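Local coordinates for fucolectin-related protein (Streptococcus pneumoniae, PDB 2J22) that probably binds fucose-containing glycans such as blood group antigens, as a calcium-containing carbohydrate-binding module of a pneumococcal virulence factor, at residues 59-73 and 115-129. Residues are numbered along the deposited sequence; the frame is centred on the assembly and turned at random.
Sequences WWEIDLAQTEELEKL and SIDLKGLKGKKVRIS
W60 with I128 and, two residues along, I62 with V126 form hydrogen-bonded antiparallel pairs in one sheet of a galactose-binding-like beta-sandwich; beyond the corner at A65 and Q66 the same two chain segments pair again in the other sheet, so this contact spans both layers. Backbone bonds carry the pairing: I62 N reaches V126 O at 2.8 Å, and past the corner E68 pairs with G123 and L73 with I116. G123, with no side chain, lets L70 CD1 come within 3.9 Å of its N. A type I' turn from L118 to L121 reverses the chain, G120 taking a positive phi.

Apolar side chains turn to the interior. I62 CG2 packs beside V126 CB at 3.6 Å, the branched residues suiting extended strands, while L118 CD1 lies against L70 CB at 3.7 Å.

The opposite face of the first sheet carries charge. The R127 guanidinium lies flat over the W59 indole, planes 13° apart, with CZ 3.7 Å from the centroid of the six-membered ring: a cation-pi stack. E61 meets the guanidinium edge near NH1, though its OE2 is less surely placed; OE1 pairs with R22. At the corner K124, its chain bent only at the tip (chi4 65°), brings NZ 2.7 Å from D63 OD1 on the syn lone pair, while A65 N closes an Asx turn onto that oxygen from above the carboxylate plane at 3.1 Å.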
loop_
_atom_site.group_PDB
_atom_site.type_symbol
_atom_site.label_atom_id
_atom_site.label_comp_id
_atom_site.label_asym_id
_atom_site.label_seq_id
_atom_site.Cartn_x
_atom_site.Cartn_y
_atom_site.Cartn_z
ATOM N N TRP A 59 1.332 3.121 9.041
ATOM C CA TRP A 59 0.496 3.220 7.870
ATOM C C TRP A 59 1.333 3.786 6.701
ATOM O O TRP A 59 2.408 4.314 6.890
ATOM C CB TRP A 59 -0.777 4.076 8.161
ATOM C CG TRP A 59 -0.435 5.483 8.694
ATOM C CD1 TRP A 59 -0.462 5.888 9.985
ATOM C CD2 TRP A 59 -0.042 6.625 7.926
ATOM N NE1 TRP A 59 -0.081 7.210 10.086
ATOM C CE2 TRP A 59 0.186 7.685 8.830
ATOM C CE3 TRP A 59 0.154 6.863 6.548
ATOM C CZ2 TRP A 59 0.631 8.955 8.414
ATOM C CZ3 TRP A 59 0.589 8.114 6.120
ATOM C CH2 TRP A 59 0.808 9.165 7.064
ATOM N N TRP A 60 0.780 3.666 5.511
ATOM C CA TRP A 60 1.358 4.176 4.275
ATOM C C TRP A 60 0.234 4.676 3.364
ATOM O O TRP A 60 -0.888 4.138 3.348
ATOM C CB TRP A 60 2.196 3.062 3.602
ATOM C CG TRP A 60 2.667 3.311 2.194
ATOM C CD1 TRP A 60 3.952 3.504 1.807
ATOM C CD2 TRP A 60 1.896 3.205 1.001
ATOM N NE1 TRP A 60 4.016 3.579 0.443
ATOM C CE2 TRP A 60 2.777 3.372 -0.076
ATOM C CE3 TRP A 60 0.534 2.930 0.728
ATOM C CZ2 TRP A 60 2.355 3.402 -1.410
ATOM C CZ3 TRP A 60 0.103 2.906 -0.603
ATOM C CH2 TRP A 60 1.016 3.161 -1.660
ATOM N N GLU A 61 0.519 5.721 2.599
ATOM C CA GLU A 61 -0.512 6.355 1.787
ATOM C C GLU A 61 -0.001 6.802 0.435
ATOM O O GLU A 61 1.174 7.222 0.309
ATOM C CB GLU A 61 -0.973 7.625 2.490
ATOM C CG GLU A 61 -2.319 8.127 2.066
ATOM C CD GLU A 61 -2.752 9.157 3.047
ATOM O OE1 GLU A 61 -2.249 10.308 2.944
ATOM O OE2 GLU A 61 -3.511 8.779 3.937
ATOM N N ILE A 62 -0.899 6.766 -0.554
ATOM C CA ILE A 62 -0.607 7.213 -1.922
ATOM C C ILE A 62 -1.689 8.213 -2.347
ATOM O O ILE A 62 -2.879 7.999 -2.091
ATOM C CB ILE A 62 -0.522 6.040 -2.901
ATOM C CG1 ILE A 62 -0.112 6.551 -4.298
ATOM C CG2 ILE A 62 -1.866 5.235 -2.910
ATOM C CD1 ILE A 62 0.124 5.481 -5.317
ATOM N N ASP A 63 -1.226 9.332 -2.935
ATOM C CA ASP A 63 -2.083 10.418 -3.450
ATOM C C ASP A 63 -2.051 10.278 -4.968
ATOM O O ASP A 63 -0.992 10.419 -5.579
ATOM C CB ASP A 63 -1.570 11.801 -3.002
ATOM C CG ASP A 63 -2.539 12.991 -3.387
ATOM O OD1 ASP A 63 -3.513 12.833 -4.126
ATOM O OD2 ASP A 63 -2.398 14.125 -2.926
ATOM N N LEU A 64 -3.197 9.918 -5.560
ATOM C CA LEU A 64 -3.298 9.736 -7.021
ATOM C C LEU A 64 -3.364 11.062 -7.823
ATOM O O LEU A 64 -3.356 11.018 -9.045
ATOM C CB LEU A 64 -4.495 8.855 -7.387
ATOM C CG LEU A 64 -4.524 7.443 -6.790
ATOM C CD1 LEU A 64 -5.862 6.828 -7.104
ATOM C CD2 LEU A 64 -3.343 6.552 -7.354
ATOM N N ALA A 65 -3.404 12.207 -7.130
ATOM C CA ALA A 65 -3.273 13.554 -7.750
ATOM C C ALA A 65 -4.601 14.116 -8.287
ATOM O O ALA A 65 -4.799 15.352 -8.332
ATOM C CB ALA A 65 -2.210 13.576 -8.853
ATOM N N GLN A 66 -5.481 13.218 -8.720
ATOM C CA GLN A 66 -6.898 13.545 -8.918
ATOM C C GLN A 66 -7.716 12.278 -8.768
ATOM O O GLN A 66 -7.155 11.180 -8.771
ATOM C CB GLN A 66 -7.114 14.157 -10.291
ATOM C CG GLN A 66 -6.579 13.325 -11.418
ATOM C CD GLN A 66 -7.498 13.341 -12.630
ATOM O OE1 GLN A 66 -7.109 12.865 -13.690
ATOM N NE2 GLN A 66 -8.738 13.832 -12.459
ATOM N N THR A 67 -9.040 12.431 -8.660
ATOM C CA THR A 67 -9.975 11.316 -8.579
ATOM C C THR A 67 -9.833 10.422 -9.793
ATOM O O THR A 67 -9.711 10.918 -10.933
ATOM C CB THR A 67 -11.421 11.856 -8.444
ATOM O OG1 THR A 67 -11.520 12.620 -7.235
ATOM C CG2 THR A 67 -12.443 10.729 -8.248
ATOM N N GLU A 68 -9.804 9.101 -9.560
ATOM C CA GLU A 68 -9.655 8.171 -10.668
ATOM C C GLU A 68 -10.678 7.097 -10.456
ATOM O O GLU A 68 -11.072 6.856 -9.304
ATOM C CB GLU A 68 -8.222 7.541 -10.781
ATOM C CG GLU A 68 -7.088 8.549 -11.120
ATOM C CD GLU A 68 -7.058 9.096 -12.556
ATOM O OE1 GLU A 68 -7.801 8.642 -13.453
ATOM O OE2 GLU A 68 -6.248 10.011 -12.816
ATOM N N GLU A 69 -11.107 6.492 -11.569
ATOM C CA GLU A 69 -11.924 5.267 -11.539
ATOM C C GLU A 69 -11.023 4.070 -11.350
ATOM O O GLU A 69 -10.288 3.715 -12.239
ATOM C CB GLU A 69 -12.789 5.129 -12.812
ATOM C CG GLU A 69 -13.829 6.232 -12.938
ATOM C CD GLU A 69 -14.500 6.199 -14.296
ATOM O OE1 GLU A 69 -15.239 5.216 -14.572
ATOM O OE2 GLU A 69 -14.227 7.131 -15.096
ATOM N N LEU A 70 -11.138 3.426 -10.190
ATOM C CA LEU A 70 -10.173 2.441 -9.762
ATOM C C LEU A 70 -10.677 1.061 -10.120
ATOM O O LEU A 70 -11.741 0.692 -9.660
ATOM C CB LEU A 70 -9.948 2.535 -8.233
ATOM C CG LEU A 70 -9.613 3.957 -7.733
ATOM C CD1 LEU A 70 -9.539 4.050 -6.210
ATOM C CD2 LEU A 70 -8.339 4.458 -8.392
ATOM N N GLU A 71 -9.874 0.292 -10.867
ATOM C CA GLU A 71 -10.284 -1.044 -11.332
ATOM C C GLU A 71 -9.751 -2.110 -10.410
ATOM O O GLU A 71 -10.478 -3.024 -10.022
ATOM C CB GLU A 71 -9.798 -1.377 -12.755
ATOM C CG GLU A 71 -10.261 -0.411 -13.813
ATOM C CD GLU A 71 -11.773 -0.330 -13.836
ATOM O OE1 GLU A 71 -12.398 -1.447 -13.747
ATOM O OE2 GLU A 71 -12.309 0.825 -13.916
ATOM N N LYS A 72 -8.465 -1.994 -10.050
ATOM C CA LYS A 72 -7.818 -3.069 -9.335
ATOM C C LYS A 72 -6.791 -2.441 -8.414
ATOM O O LYS A 72 -6.165 -1.417 -8.786
ATOM C CB LYS A 72 -7.130 -4.014 -10.363
ATOM C CG LYS A 72 -6.631 -5.405 -9.811
ATOM C CD LYS A 72 -5.711 -5.996 -10.876
ATOM C CE LYS A 72 -6.166 -7.315 -11.449
ATOM N NZ LYS A 72 -5.227 -7.622 -12.603
ATOM N N LEU A 73 -6.620 -3.055 -7.252
ATOM C CA LEU A 73 -5.473 -2.776 -6.370
ATOM C C LEU A 73 -4.669 -4.084 -6.178
ATOM O O LEU A 73 -5.259 -5.140 -5.865
ATOM C CB LEU A 73 -5.933 -2.171 -5.037
ATOM C CG LEU A 73 -5.025 -2.165 -3.817
ATOM C CD1 LEU A 73 -3.934 -1.126 -4.050
ATOM C CD2 LEU A 73 -5.934 -1.744 -2.636
ATOM N N SER A 115 -4.790 -9.272 -4.435
ATOM C CA SER A 115 -5.417 -8.506 -5.489
ATOM C C SER A 115 -6.828 -8.163 -5.036
ATOM O O SER A 115 -7.513 -8.988 -4.445
ATOM C CB SER A 115 -5.417 -9.282 -6.821
ATOM O OG SER A 115 -5.489 -8.393 -7.939
ATOM N N ILE A 116 -7.239 -6.919 -5.259
ATOM C CA ILE A 116 -8.589 -6.489 -4.915
ATOM C C ILE A 116 -9.204 -5.833 -6.141
ATOM O O ILE A 116 -8.612 -4.906 -6.695
ATOM C CB ILE A 116 -8.540 -5.481 -3.773
ATOM C CG1 ILE A 116 -7.802 -6.060 -2.553
ATOM C CG2 ILE A 116 -9.943 -4.990 -3.442
ATOM C CD1 ILE A 116 -8.683 -6.511 -1.411
ATOM N N ASP A 117 -10.373 -6.298 -6.590
ATOM C CA ASP A 117 -11.021 -5.628 -7.708
ATOM C C ASP A 117 -11.828 -4.509 -7.075
ATOM O O ASP A 117 -12.329 -4.665 -5.980
ATOM C CB ASP A 117 -11.921 -6.570 -8.537
ATOM C CG ASP A 117 -11.126 -7.464 -9.509
ATOM O OD1 ASP A 117 -10.048 -7.066 -10.026
ATOM O OD2 ASP A 117 -11.526 -8.615 -9.836
ATOM N N LEU A 118 -11.875 -3.347 -7.709
ATOM C CA LEU A 118 -12.556 -2.221 -7.076
ATOM C C LEU A 118 -13.732 -1.809 -7.924
ATOM O O LEU A 118 -14.451 -0.856 -7.590
ATOM C CB LEU A 118 -11.585 -1.036 -6.878
ATOM C CG LEU A 118 -10.562 -1.261 -5.756
ATOM C CD1 LEU A 118 -9.513 -0.129 -5.689
ATOM C CD2 LEU A 118 -11.216 -1.533 -4.371
ATOM N N LYS A 119 -13.881 -2.499 -9.056
ATOM C CA LYS A 119 -14.906 -2.188 -10.072
ATOM C C LYS A 119 -15.213 -0.711 -10.377
ATOM O O LYS A 119 -16.388 -0.319 -10.354
ATOM C CB LYS A 119 -16.218 -2.887 -9.696
ATOM C CG LYS A 119 -16.029 -4.247 -9.084
ATOM C CD LYS A 119 -16.808 -5.257 -9.892
ATOM C CE LYS A 119 -15.907 -6.313 -10.436
ATOM N NZ LYS A 119 -16.655 -7.590 -10.281
ATOM N N GLY A 120 -14.192 0.114 -10.659
ATOM C CA GLY A 120 -14.430 1.509 -11.024
ATOM C C GLY A 120 -14.823 2.463 -9.883
ATOM O O GLY A 120 -15.189 3.627 -10.126
ATOM N N LEU A 121 -14.750 2.002 -8.634
ATOM C CA LEU A 121 -14.760 2.913 -7.480
ATOM C C LEU A 121 -13.944 4.218 -7.729
ATOM O O LEU A 121 -12.746 4.146 -8.098
ATOM C CB LEU A 121 -14.190 2.158 -6.261
ATOM C CG LEU A 121 -14.048 2.913 -4.940
ATOM C CD1 LEU A 121 -15.463 3.223 -4.388
ATOM C CD2 LEU A 121 -13.158 2.072 -3.959
ATOM N N LYS A 122 -14.572 5.402 -7.587
ATOM C CA LYS A 122 -13.850 6.678 -7.708
ATOM C C LYS A 122 -13.163 7.027 -6.375
ATOM O O LYS A 122 -13.838 7.047 -5.334
ATOM C CB LYS A 122 -14.775 7.821 -8.155
ATOM C CG LYS A 122 -15.282 7.685 -9.641
ATOM C CD LYS A 122 -16.314 8.738 -9.935
ATOM C CE LYS A 122 -16.506 8.851 -11.455
ATOM N NZ LYS A 122 -17.081 7.598 -11.980
ATOM N N GLY A 123 -11.831 7.230 -6.427
ATOM C CA GLY A 123 -11.037 7.669 -5.276
ATOM C C GLY A 123 -9.803 8.452 -5.679
ATOM O O GLY A 123 -9.326 8.341 -6.850
ATOM N N LYS A 124 -9.252 9.195 -4.716
ATOM C CA LYS A 124 -8.047 9.975 -4.968
ATOM C C LYS A 124 -6.825 9.548 -4.135
ATOM O O LYS A 124 -5.666 9.894 -4.503
ATOM C CB LYS A 124 -8.337 11.469 -4.742
ATOM C CG LYS A 124 -7.095 12.344 -4.666
ATOM C CD LYS A 124 -7.458 13.671 -5.179
ATOM C CE LYS A 124 -6.479 14.726 -4.804
ATOM N NZ LYS A 124 -5.234 14.427 -5.441
ATOM N N LYS A 125 -7.097 8.827 -3.039
ATOM C CA LYS A 125 -6.056 8.441 -2.074
ATOM C C LYS A 125 -6.313 7.055 -1.509
ATOM O O LYS A 125 -7.481 6.674 -1.266
ATOM C CB LYS A 125 -5.999 9.407 -0.865
ATOM C CG LYS A 125 -5.345 10.715 -1.144
ATOM C CD LYS A 125 -5.177 11.501 0.171
ATOM C CE LYS A 125 -4.708 12.937 -0.146
ATOM N NZ LYS A 125 -4.770 13.753 1.094
ATOM N N VAL A 126 -5.210 6.344 -1.229
ATOM C CA VAL A 126 -5.309 4.986 -0.695
ATOM C C VAL A 126 -4.308 4.901 0.470
ATOM O O VAL A 126 -3.126 5.320 0.324
ATOM C CB VAL A 126 -5.007 3.877 -1.742
ATOM C CG1 VAL A 126 -5.251 2.457 -1.092
ATOM C CG2 VAL A 126 -5.862 3.949 -3.034
ATOM N N ARG A 127 -4.804 4.423 1.618
ATOM C CA ARG A 127 -4.055 4.262 2.855
ATOM C C ARG A 127 -4.059 2.792 3.221
ATOM O O ARG A 127 -5.112 2.106 3.123
ATOM C CB ARG A 127 -4.767 4.974 3.947
ATOM C CG ARG A 127 -3.983 5.126 5.255
ATOM C CD ARG A 127 -3.955 6.621 5.573
ATOM N NE ARG A 127 -3.821 6.766 6.936
ATOM C CZ ARG A 127 -3.269 7.793 7.554
ATOM N NH1 ARG A 127 -2.795 8.863 6.920
ATOM N NH2 ARG A 127 -3.226 7.717 8.844
ATOM N N ILE A 128 -2.902 2.271 3.604
ATOM C CA ILE A 128 -2.883 0.912 4.144
ATOM C C ILE A 128 -2.436 1.139 5.607
ATOM O O ILE A 128 -1.414 1.789 5.818
ATOM C CB ILE A 128 -1.851 0.064 3.361
ATOM C CG1 ILE A 128 -2.308 -0.193 1.908
ATOM C CG2 ILE A 128 -1.624 -1.271 4.134
ATOM C CD1 ILE A 128 -1.269 -0.871 1.033
ATOM N N SER A 129 -3.171 0.636 6.606
ATOM C CA SER A 129 -2.893 0.941 8.017
ATOM C C SER A 129 -3.036 -0.325 8.827
ATOM O O SER A 129 -4.145 -0.952 8.824
ATOM C CB SER A 129 -3.890 2.016 8.558
ATOM O OG SER A 129 -3.529 2.540 9.855
HETATM O O HOH W 1 -12.612 -4.309 -10.828
#